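Local coordinates for multiple PDZ domain protein (Mus musculus, PDB 4XH7) that probably acts as a scaffold in signalling, its PDZ domains binding short C-terminal peptide tails of partner proteins, as PDZ domains generally do, at residues L14-M22 and L77-L85. Sequence-based numbering, arbitrary orientation.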
loop_
_atom_site.group_PDB
_atom_site.type_symbol
_atom_site.label_atom_id
_atom_site.label_comp_id
_atom_site.label_asym_id
_atom_site.label_seq_id
_atom_site.Cartn_x
_atom_site.Cartn_y
_atom_site.Cartn_z
ATOM N N LEU A 14 7.657 10.514 0.737
ATOM C CA LEU A 14 6.938 9.341 1.241
ATOM C C LEU A 14 7.865 8.143 1.405
ATOM O O LEU A 14 7.866 7.490 2.457
ATOM C CB LEU A 14 5.786 8.969 0.315
ATOM C CG LEU A 14 4.375 9.299 0.734
ATOM C CD1 LEU A 14 3.456 8.525 -0.190
ATOM C CD2 LEU A 14 4.140 8.965 2.205
ATOM N N LEU A 15 8.632 7.830 0.357
ATOM C CA LEU A 15 9.656 6.802 0.438
ATOM C C LEU A 15 10.592 7.046 1.622
ATOM O O LEU A 15 10.922 6.140 2.396
ATOM C CB LEU A 15 10.476 6.774 -0.851
ATOM C CG LEU A 15 9.651 6.315 -2.030
ATOM C CD1 LEU A 15 10.390 6.603 -3.342
ATOM C CD2 LEU A 15 9.360 4.815 -1.870
ATOM N N THR A 16 11.053 8.285 1.742
ATOM C CA THR A 16 12.033 8.604 2.741
ATOM C C THR A 16 11.465 8.437 4.142
ATOM O O THR A 16 12.138 7.906 5.014
ATOM C CB THR A 16 12.558 10.048 2.537
ATOM O OG1 THR A 16 13.394 10.073 1.375
ATOM C CG2 THR A 16 13.372 10.476 3.689
ATOM N N LYS A 17 10.222 8.873 4.333
ATOM C CA LYS A 17 9.534 8.721 5.603
ATOM C C LYS A 17 9.513 7.270 6.052
ATOM O O LYS A 17 9.826 6.940 7.199
ATOM C CB LYS A 17 8.096 9.249 5.482
ATOM C CG LYS A 17 7.231 9.025 6.741
ATOM C CD LYS A 17 5.766 9.386 6.429
ATOM C CE LYS A 17 4.827 8.942 7.536
ATOM N NZ LYS A 17 3.428 9.319 7.203
ATOM N N TRP A 18 9.121 6.399 5.135
ATOM C CA TRP A 18 8.933 5.007 5.503
ATOM C C TRP A 18 10.247 4.253 5.530
ATOM O O TRP A 18 10.355 3.238 6.240
ATOM C CB TRP A 18 7.893 4.333 4.570
ATOM C CG TRP A 18 6.554 4.723 5.027
ATOM C CD1 TRP A 18 5.765 5.724 4.523
ATOM C CD2 TRP A 18 5.869 4.198 6.162
ATOM N NE1 TRP A 18 4.598 5.823 5.264
ATOM C CE2 TRP A 18 4.640 4.894 6.270
ATOM C CE3 TRP A 18 6.156 3.171 7.075
ATOM C CZ2 TRP A 18 3.686 4.598 7.255
ATOM C CZ3 TRP A 18 5.206 2.892 8.075
ATOM C CH2 TRP A 18 3.996 3.601 8.146
ATOM N N GLN A 19 11.253 4.724 4.785
ATOM C CA GLN A 19 12.587 4.145 4.973
ATOM C C GLN A 19 13.101 4.418 6.388
ATOM O O GLN A 19 13.691 3.535 7.036
ATOM C CB GLN A 19 13.566 4.684 3.911
ATOM C CG GLN A 19 13.306 4.087 2.532
ATOM C CD GLN A 19 13.899 4.913 1.427
ATOM O OE1 GLN A 19 14.428 6.002 1.668
ATOM N NE2 GLN A 19 13.825 4.404 0.205
ATOM N N ARG A 20 12.865 5.625 6.910
ATOM C CA ARG A 20 13.315 5.970 8.243
ATOM C C ARG A 20 12.516 5.176 9.298
ATOM O O ARG A 20 13.015 4.874 10.363
ATOM C CB ARG A 20 13.181 7.488 8.464
ATOM C CG ARG A 20 13.645 7.982 9.817
ATOM N N ILE A 21 11.276 4.788 8.982
ATOM C CA ILE A 21 10.504 3.988 9.908
ATOM C C ILE A 21 10.911 2.501 9.877
ATOM O O ILE A 21 11.118 1.886 10.929
ATOM C CB ILE A 21 8.980 4.137 9.603
ATOM C CG1 ILE A 21 8.525 5.562 9.973
ATOM C CG2 ILE A 21 8.176 3.086 10.389
ATOM C CD1 ILE A 21 7.093 5.860 9.441
ATOM N N MET A 22 11.049 1.912 8.682
ATOM C CA MET A 22 11.290 0.475 8.588
ATOM C C MET A 22 12.756 0.063 8.709
ATOM O O MET A 22 13.045 -1.042 9.167
ATOM C CB MET A 22 10.734 -0.076 7.262
ATOM C CG MET A 22 9.233 0.194 7.077
ATOM S SD MET A 22 8.202 -0.432 8.424
ATOM C CE MET A 22 8.414 -2.193 8.159
ATOM N N LEU A 77 1.536 -0.422 4.468
ATOM C CA LEU A 77 2.009 0.556 5.464
ATOM C C LEU A 77 1.127 1.795 5.649
ATOM O O LEU A 77 0.881 2.213 6.785
ATOM C CB LEU A 77 3.432 1.030 5.135
ATOM C CG LEU A 77 4.460 -0.100 5.081
ATOM C CD1 LEU A 77 5.790 0.475 4.602
ATOM C CD2 LEU A 77 4.591 -0.814 6.436
ATOM N N GLU A 78 0.651 2.373 4.551
ATOM C CA GLU A 78 -0.038 3.655 4.577
ATOM C C GLU A 78 -0.924 3.772 3.332
ATOM O O GLU A 78 -0.559 3.284 2.244
ATOM C CB GLU A 78 0.977 4.799 4.616
ATOM C CG GLU A 78 0.351 6.175 4.681
ATOM C CD GLU A 78 1.397 7.290 4.576
ATOM O OE1 GLU A 78 1.319 8.070 3.603
ATOM O OE2 GLU A 78 2.246 7.394 5.486
ATOM N N VAL A 79 -2.102 4.388 3.462
ATOM C CA VAL A 79 -2.895 4.651 2.231
ATOM C C VAL A 79 -3.416 6.074 2.351
ATOM O O VAL A 79 -3.990 6.412 3.396
ATOM C CB VAL A 79 -4.102 3.690 2.031
ATOM C CG1 VAL A 79 -3.648 2.327 1.539
ATOM C CG2 VAL A 79 -4.927 3.523 3.308
ATOM N N ASN A 80 -3.217 6.895 1.321
ATOM C CA ASN A 80 -3.653 8.302 1.365
ATOM C C ASN A 80 -3.332 9.008 2.696
ATOM O O ASN A 80 -4.187 9.711 3.279
ATOM C CB ASN A 80 -5.147 8.385 1.076
ATOM C CG ASN A 80 -5.437 8.168 -0.382
ATOM O OD1 ASN A 80 -4.511 7.907 -1.162
ATOM N ND2 ASN A 80 -6.701 8.293 -0.777
ATOM N N GLY A 81 -2.112 8.795 3.170
ATOM C CA GLY A 81 -1.633 9.433 4.386
ATOM C C GLY A 81 -2.076 8.823 5.699
ATOM O O GLY A 81 -1.625 9.263 6.758
ATOM N N ILE A 82 -2.937 7.809 5.638
ATOM C CA ILE A 82 -3.464 7.145 6.829
ATOM C C ILE A 82 -2.624 5.905 7.172
ATOM O O ILE A 82 -2.422 5.009 6.333
ATOM C CB ILE A 82 -4.915 6.713 6.606
ATOM C CG1 ILE A 82 -5.786 7.920 6.213
ATOM C CG2 ILE A 82 -5.465 5.969 7.823
ATOM C CD1 ILE A 82 -7.092 7.536 5.553
ATOM N N ASN A 83 -2.137 5.844 8.394
ATOM C CA ASN A 83 -1.287 4.731 8.804
ATOM C C ASN A 83 -2.024 3.404 8.865
ATOM O O ASN A 83 -3.148 3.339 9.381
ATOM C CB ASN A 83 -0.699 5.004 10.194
ATOM C CG ASN A 83 0.155 3.859 10.673
ATOM O OD1 ASN A 83 1.219 3.638 10.122
ATOM N ND2 ASN A 83 -0.327 3.083 11.660
ATOM N N LEU A 84 -1.380 2.343 8.368
ATOM C CA LEU A 84 -1.919 1.011 8.527
ATOM C C LEU A 84 -1.025 0.114 9.377
ATOM O O LEU A 84 -1.500 -0.875 9.945
ATOM C CB LEU A 84 -2.140 0.357 7.146
ATOM C CG LEU A 84 -3.077 1.090 6.193
ATOM C CD1 LEU A 84 -3.007 0.424 4.800
ATOM C CD2 LEU A 84 -4.478 1.070 6.737
ATOM N N LEU A 85 0.282 0.405 9.441
ATOM C CA LEU A 85 1.189 -0.457 10.188
ATOM C C LEU A 85 0.842 -0.534 11.668
ATOM O O LEU A 85 0.702 0.476 12.340
ATOM C CB LEU A 85 2.637 0.028 10.017
ATOM C CG LEU A 85 3.677 -0.787 10.795
ATOM C CD1 LEU A 85 3.688 -2.247 10.299
ATOM C CD2 LEU A 85 5.031 -0.152 10.607
HETATM O O HOH W 1 2.042 10.540 4.642
#
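E78 OE2 takes two hydrogen bonds from helix 5-22, from W18 NE1 at 2.8 Å and from K17 NZ at 2.8 Å, also a salt bridge. An N-terminal helix packs on the antiparallel sheet of a PDZ domain, residues 14-22 running roughly antiparallel to strand 77-79, where L77 and E78 form a classic beta bulge opposite V106. The two donors come from opposite faces of the carboxylate; OE2 lies in the indole plane, yet the N-H meets it from above the carboxylate plane. A water joins K17 NZ to E78 OE1. Glutamate suits this place because its extended chain, CG anti to the backbone N (chi1 -178°), carries the carboxylate out to the helix. W18 lies between L77 CB, 3.8 Å from the centroid of its six-membered ring in a CH-pi contact, and I21 CD1 on the other face. Were W18 an alanine, the indole donor would be gone, and E78 OE2 would probably keep only K17 of the two, with a gap beside L77. M22, flexible and apolar, lays SD against L77 CD2 and L85 CD2. At the indole edge, N83 OD1 lies in the ring plane, 3.4 Å from W18 CH2, while N83 ND2 gives hydrogen bonds to L85 O and E87 OE1.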